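Cellulase (Bacteroides salanitronis, PDB 6WQY) probably hydrolyses internal beta-1,4 links of cellulose and related polysaccharides through the glycoside hydrolase family 5 domain that this chain contains. Local coordinates at residues Y344-G349 with A358-A363; Y327-C332 with I375-R380. All coordinates share one frame; numbering follows the deposited sequence. Where two conformers were deposited one is given.

Contact 1 of 2, residues Y344-G349 with A358-A363; sequences YWDAGG and ALFNHA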
loop_
_atom_site.group_PDB
_atom_site.type_symbol
_atom_site.label_atom_id
_atom_site.label_comp_id
_atom_site.label_asym_id
_atom_site.label_seq_id
_atom_site.Cartn_x
_atom_site.Cartn_y
_atom_site.Cartn_z
ATOM N N TYR A 344 -2.561 6.285 4.444
ATOM C CA TYR A 344 -3.872 6.807 4.071
ATOM C C TYR A 344 -4.036 6.810 2.553
ATOM O O TYR A 344 -3.119 7.184 1.821
ATOM C CB TYR A 344 -3.992 8.236 4.648
ATOM C CG TYR A 344 -5.280 8.921 4.258
ATOM C CD1 TYR A 344 -6.433 8.787 5.023
ATOM C CD2 TYR A 344 -5.363 9.651 3.072
ATOM C CE1 TYR A 344 -7.619 9.366 4.622
ATOM C CE2 TYR A 344 -6.548 10.215 2.665
ATOM C CZ TYR A 344 -7.672 10.070 3.446
ATOM O OH TYR A 344 -8.881 10.604 3.056
ATOM N N TRP A 345 -5.218 6.404 2.076
ATOM C CA TRP A 345 -5.505 6.357 0.641
ATOM C C TRP A 345 -6.025 7.705 0.148
ATOM O O TRP A 345 -7.164 8.083 0.442
ATOM C CB TRP A 345 -6.539 5.266 0.331
ATOM C CG TRP A 345 -6.878 5.226 -1.133
ATOM C CD1 TRP A 345 -8.029 5.628 -1.713
ATOM C CD2 TRP A 345 -6.010 4.832 -2.198
ATOM N NE1 TRP A 345 -7.949 5.502 -3.080
ATOM C CE2 TRP A 345 -6.710 5.014 -3.405
ATOM C CE3 TRP A 345 -4.713 4.308 -2.248
ATOM C CZ2 TRP A 345 -6.147 4.711 -4.645
ATOM C CZ3 TRP A 345 -4.155 4.024 -3.476
ATOM C CH2 TRP A 345 -4.872 4.220 -4.654
ATOM N N ASP A 346 -5.219 8.406 -0.645
ATOM C CA ASP A 346 -5.586 9.728 -1.170
ATOM C C ASP A 346 -5.710 9.641 -2.694
ATOM O O ASP A 346 -4.726 9.746 -3.435
ATOM C CB ASP A 346 -4.579 10.796 -0.739
ATOM C CG ASP A 346 -5.041 12.199 -1.046
ATOM O OD1 ASP A 346 -5.565 12.423 -2.158
ATOM O OD2 ASP A 346 -4.871 13.087 -0.174
ATOM N N ALA A 347 -6.949 9.491 -3.177
ATOM C CA ALA A 347 -7.214 9.400 -4.604
ATOM C C ALA A 347 -7.236 10.764 -5.272
ATOM O O ALA A 347 -7.421 10.836 -6.479
ATOM C CB ALA A 347 -8.558 8.691 -4.845
ATOM N N GLY A 348 -7.073 11.852 -4.521
ATOM C CA GLY A 348 -7.044 13.163 -5.144
ATOM C C GLY A 348 -8.387 13.514 -5.744
ATOM O O GLY A 348 -9.452 13.269 -5.158
ATOM N N GLY A 349 -8.340 14.102 -6.931
ATOM C CA GLY A 349 -9.537 14.697 -7.484
ATOM C C GLY A 349 -9.725 16.115 -6.972
ATOM O O GLY A 349 -8.796 16.752 -6.468
ATOM N N ALA A 358 -9.620 12.967 -0.923
ATOM C CA ALA A 358 -8.505 13.885 -1.113
ATOM C C ALA A 358 -8.221 14.714 0.133
ATOM O O ALA A 358 -9.133 15.324 0.712
ATOM C CB ALA A 358 -8.828 14.837 -2.269
ATOM N N LEU A 359 -6.954 14.790 0.495
ATOM C CA LEU A 359 -6.443 15.735 1.485
ATOM C C LEU A 359 -5.627 16.844 0.846
ATOM O O LEU A 359 -5.618 17.967 1.369
ATOM C CB LEU A 359 -5.579 15.016 2.522
ATOM C CG LEU A 359 -6.251 13.865 3.266
ATOM C CD1 LEU A 359 -5.256 13.208 4.230
ATOM C CD2 LEU A 359 -7.497 14.299 4.004
ATOM N N PHE A 360 -4.951 16.554 -0.270
ATOM C CA PHE A 360 -4.143 17.529 -0.977
ATOM C C PHE A 360 -4.499 17.515 -2.459
ATOM O O PHE A 360 -4.814 16.455 -3.025
ATOM C CB PHE A 360 -2.641 17.183 -0.922
ATOM C CG PHE A 360 -2.073 17.118 0.462
ATOM C CD1 PHE A 360 -2.144 15.947 1.190
ATOM C CD2 PHE A 360 -1.461 18.213 1.027
ATOM C CE1 PHE A 360 -1.629 15.875 2.470
ATOM C CE2 PHE A 360 -0.936 18.149 2.306
ATOM C CZ PHE A 360 -1.019 16.972 3.022
ATOM N N ASN A 361 -4.395 18.674 -3.101
ATOM C CA ASN A 361 -4.303 18.697 -4.556
ATOM C C ASN A 361 -2.963 18.070 -4.946
ATOM O O ASN A 361 -1.907 18.486 -4.453
ATOM C CB ASN A 361 -4.419 20.136 -5.062
ATOM C CG ASN A 361 -4.421 20.218 -6.570
ATOM O OD1 ASN A 361 -3.408 19.926 -7.209
ATOM N ND2 ASN A 361 -5.540 20.608 -7.149
ATOM N N HIS A 362 -2.996 17.037 -5.808
ATOM C CA HIS A 362 -1.803 16.259 -6.095
ATOM C C HIS A 362 -0.780 17.010 -6.936
ATOM O O HIS A 362 0.360 16.547 -7.050
ATOM C CB HIS A 362 -2.169 14.949 -6.797
ATOM C CG HIS A 362 -2.852 13.948 -5.920
ATOM N ND1 HIS A 362 -2.967 12.627 -6.305
ATOM C CD2 HIS A 362 -3.447 14.039 -4.703
ATOM C CE1 HIS A 362 -3.610 11.948 -5.372
ATOM N NE2 HIS A 362 -3.913 12.780 -4.388
ATOM N N ALA A 363 -1.153 18.144 -7.518
ATOM C CA ALA A 363 -0.231 18.936 -8.313
ATOM C C ALA A 363 0.249 20.192 -7.603
ATOM O O ALA A 363 1.428 20.550 -7.718
ATOM C CB ALA A 363 -0.886 19.334 -9.640
HETATM O O HOH W 1 -5.400 16.573 -7.261
#
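Gly348 and Ala358 bring the two backbones closest, their CA atoms 4.3 Å apart, where the chain that leaves strand 342-346 runs beside the irregular 358-363 segment. The carboxylate of Asp346 carries the contact. Its CG lies anti to the backbone N (chi1 -170°), and its two oxygens take different partners. OD1 accepts from His362 NE2 at 2.8 Å; the oxygen lies in the plane of the imidazole, but NE2 sits well above the carboxylate plane. Gly348 N also reaches OD1, 2.9 Å away and nearly along the C-O axis, which closes an Asx turn. OD2 accepts from Leu359 N at 2.8 Å, and weakly from Phe360 N. Trp35 NE1 is a further donor to OD2. Gly348 CA lies over one face of the His362 ring, 3.2 Å from NE2, where a side chain on Gly348 would collide. His362 ND1 is hydrogen-bonded to Gln40 OE1. Beyond the polar group, Leu359 CD1 sits over a face of the Tyr344 ring as a CH-pi contact, 3.9 Å from its centroid. An alanine at Asp346 would probably leave His362 NE2, Trp35 NE1 and the N-H groups of Gly348 and Leu359 without this acceptor, and the imidazole less firmly oriented. The arrangement belongs to the C-terminal end of the eighth strand of a TIM barrel, where a buried carboxylate ties the strand to the following loop.

Contact 2 of 2, residues Y327-C332 with I375-R380; sequences YLEYVC and IDVMKR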
loop_
_atom_site.group_PDB
_atom_site.type_symbol
_atom_site.label_atom_id
_atom_site.label_comp_id
_atom_site.label_asym_id
_atom_site.label_seq_id
_atom_site.Cartn_x
_atom_site.Cartn_y
_atom_site.Cartn_z
ATOM N N TYR A 327 -13.011 7.855 13.507
ATOM C CA TYR A 327 -12.597 6.612 12.865
ATOM C C TYR A 327 -11.114 6.642 12.510
ATOM O O TYR A 327 -10.363 5.708 12.824
ATOM C CB TYR A 327 -13.447 6.373 11.601
ATOM C CG TYR A 327 -12.994 5.168 10.807
ATOM C CD1 TYR A 327 -13.481 3.899 11.097
ATOM C CD2 TYR A 327 -12.060 5.291 9.797
ATOM C CE1 TYR A 327 -13.050 2.785 10.397
ATOM C CE2 TYR A 327 -11.628 4.182 9.089
ATOM C CZ TYR A 327 -12.117 2.943 9.393
ATOM O OH TYR A 327 -11.647 1.858 8.674
ATOM N N LEU A 328 -10.663 7.700 11.831
ATOM C CA LEU A 328 -9.273 7.759 11.395
ATOM C C LEU A 328 -8.323 7.821 12.572
ATOM O O LEU A 328 -7.267 7.175 12.559
ATOM C CB LEU A 328 -9.079 8.949 10.457
ATOM C CG LEU A 328 -9.754 8.816 9.090
ATOM C CD1 LEU A 328 -9.646 10.112 8.329
ATOM C CD2 LEU A 328 -9.129 7.689 8.274
ATOM N N GLU A 329 -8.678 8.587 13.603
ATOM C CA GLU A 329 -7.847 8.653 14.800
ATOM C C GLU A 329 -7.792 7.293 15.480
ATOM O O GLU A 329 -6.716 6.831 15.890
ATOM C CB GLU A 329 -8.378 9.735 15.751
ATOM C CG GLU A 329 -7.394 10.145 16.835
ATOM C CD GLU A 329 -7.845 11.335 17.676
ATOM O OE1 GLU A 329 -8.925 11.915 17.474
ATOM O OE2 GLU A 329 -7.096 11.672 18.632
ATOM N N TYR A 330 -8.940 6.619 15.582
ATOM C CA TYR A 330 -8.987 5.318 16.237
ATOM C C TYR A 330 -8.147 4.288 15.489
ATOM O O TYR A 330 -7.394 3.507 16.103
ATOM C CB TYR A 330 -10.434 4.832 16.347
ATOM C CG TYR A 330 -10.557 3.663 17.279
ATOM C CD1 TYR A 330 -10.397 2.365 16.832
ATOM C CD2 TYR A 330 -10.787 3.861 18.625
ATOM C CE1 TYR A 330 -10.479 1.299 17.700
ATOM C CE2 TYR A 330 -10.870 2.801 19.500
ATOM C CZ TYR A 330 -10.709 1.524 19.032
ATOM O OH TYR A 330 -10.779 0.453 19.889
ATOM N N VAL A 331 -8.262 4.258 14.164
ATOM C CA VAL A 331 -7.534 3.279 13.373
ATOM C C VAL A 331 -6.038 3.562 13.405
ATOM O O VAL A 331 -5.231 2.633 13.483
ATOM C CB VAL A 331 -8.089 3.232 11.935
ATOM C CG1 VAL A 331 -7.220 2.359 11.052
ATOM C CG2 VAL A 331 -9.517 2.712 11.937
ATOM N N CYS A 332 -5.637 4.836 13.330
ATOM C CA CYS A 332 -4.205 5.137 13.367
ATOM C C CYS A 332 -3.593 4.801 14.724
ATOM O O CYS A 332 -2.472 4.277 14.789
ATOM C CB CYS A 332 -3.934 6.584 12.977
ATOM S SG CYS A 332 -4.126 6.912 11.210
ATOM N N ILE A 375 -5.371 15.352 9.146
ATOM C CA ILE A 375 -3.960 15.035 9.315
ATOM C C ILE A 375 -3.577 15.084 10.785
ATOM O O ILE A 375 -2.865 14.207 11.284
ATOM C CB ILE A 375 -3.117 15.987 8.448
ATOM C CG1 ILE A 375 -3.397 15.731 6.964
ATOM C CG2 ILE A 375 -1.650 15.838 8.768
ATOM C CD1 ILE A 375 -2.966 16.846 6.036
ATOM N N ASP A 376 -4.075 16.091 11.505
ATOM C CA ASP A 376 -3.724 16.224 12.914
ATOM C C ASP A 376 -4.168 15.023 13.730
ATOM O O ASP A 376 -3.438 14.581 14.612
ATOM C CB ASP A 376 -4.326 17.511 13.480
ATOM C CG ASP A 376 -3.601 18.756 13.000
ATOM O OD1 ASP A 376 -2.498 18.629 12.416
ATOM O OD2 ASP A 376 -4.135 19.866 13.212
ATOM N N VAL A 377 -5.363 14.480 13.469
ATOM C CA VAL A 377 -5.803 13.341 14.278
ATOM C C VAL A 377 -5.026 12.072 13.933
ATOM O O VAL A 377 -4.780 11.238 14.802
ATOM C CB VAL A 377 -7.330 13.109 14.251
ATOM C CG1 VAL A 377 -8.082 14.356 14.698
ATOM C CG2 VAL A 377 -7.800 12.635 12.894
ATOM N N MET A 378 -4.634 11.914 12.664
ATOM C CA MET A 378 -3.831 10.751 12.290
ATOM C C MET A 378 -2.440 10.842 12.899
ATOM O O MET A 378 -1.918 9.852 13.423
ATOM C CB MET A 378 -3.768 10.607 10.761
ATOM C CG MET A 378 -5.125 10.321 10.141
ATOM S SD MET A 378 -5.093 9.677 8.464
ATOM C CE MET A 378 -4.364 11.061 7.584
ATOM N N LYS A 379 -1.845 12.038 12.882
ATOM C CA LYS A 379 -0.532 12.217 13.490
ATOM C C LYS A 379 -0.577 11.948 14.987
ATOM O O LYS A 379 0.369 11.397 15.558
ATOM C CB LYS A 379 -0.028 13.641 13.259
ATOM C CG LYS A 379 0.361 13.906 11.821
ATOM C CD LYS A 379 1.265 15.118 11.676
ATOM C CE LYS A 379 0.618 16.397 12.144
ATOM N NZ LYS A 379 1.563 17.540 11.963
ATOM N N ARG A 380 -1.673 12.326 15.643
ATOM C CA ARG A 380 -1.788 12.078 17.076
ATOM C C ARG A 380 -1.762 10.585 17.375
ATOM O O ARG A 380 -1.195 10.161 18.388
ATOM C CB ARG A 380 -3.070 12.721 17.598
ATOM C CG ARG A 380 -3.188 12.787 19.104
ATOM C CD ARG A 380 -4.186 13.873 19.471
ATOM N NE ARG A 380 -3.710 15.170 18.995
ATOM C CZ ARG A 380 -4.465 16.090 18.402
ATOM N NH1 ARG A 380 -5.759 15.876 18.192
ATOM N NH2 ARG A 380 -3.913 17.229 18.006
#
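Cys332 and Met378 meet on the inner side of two neighbouring helices, 318-337 and 371-383. The short segments run nearly parallel, at 22°, with their axes 7.9 Å apart at closest approach. No hydrogen bond joins them. The tight part has two patches. In the first, Cys332 SG lies against the start of the Met378 side chain, 3.7 Å from CG. Leu328 CB approaches the same CG more loosely, at 4.2 Å. The Met378 chain bends at its thioether (chi3 -64°), and this turn sets where CE lies. Its sulfur packs against the Tyr344 ring of strand 342-346, while Leu328 and Cys332 also touch Met310 of strand 305-310. Both helices thus face the barrel wall here.

The second patch is centred on Val377. This residue, one before Met378 on helix 371-383, points toward helix 318-337. The side chain of Glu329 crosses it at about a right angle: CG is anti to the backbone N (chi1 -164°) and the chain beyond is extended. Glu329 CB comes within 3.8 Å of Val377 CB, and Glu329 CG within 3.5 Å of Val377 O. Towards solvent the contact thins out to the Glu329 carboxylate and Arg380. Arg380 is exposed and was modelled in two conformers. In the one described, Glu329 OE2 lies 3.7 Å from Arg380 CD, but too far from Arg380 NH1 for a salt bridge, so the pairing is doubtful. Adjacent, nearly parallel helices of this kind, resting on the strands they alternate with, form the outer layer of a (beta/alpha)8 barrel.

In the fold
The centres of contacts 1 and 2 lie about 17 Å apart, but their side chains touch. Tyr344 CD1 is 3.8 Å from Met378 SD, and Phe360 CZ is 3.6 Å from Ile375 CD1. Leu359 also packs near both residues of helix 371-383. Contact 1 is nested within the chain loop that contact 2 closes: helix 318-337 leads into strand 342-346, the 358-363 segment follows, and helix 371-383 comes last. Contact 1 lies at the C-terminal end of the barrel strands, the end that carries the active site in GH5 enzymes. Contact 2 is on the outer helical layer. Neither adjoins the magnesium site at Glu95.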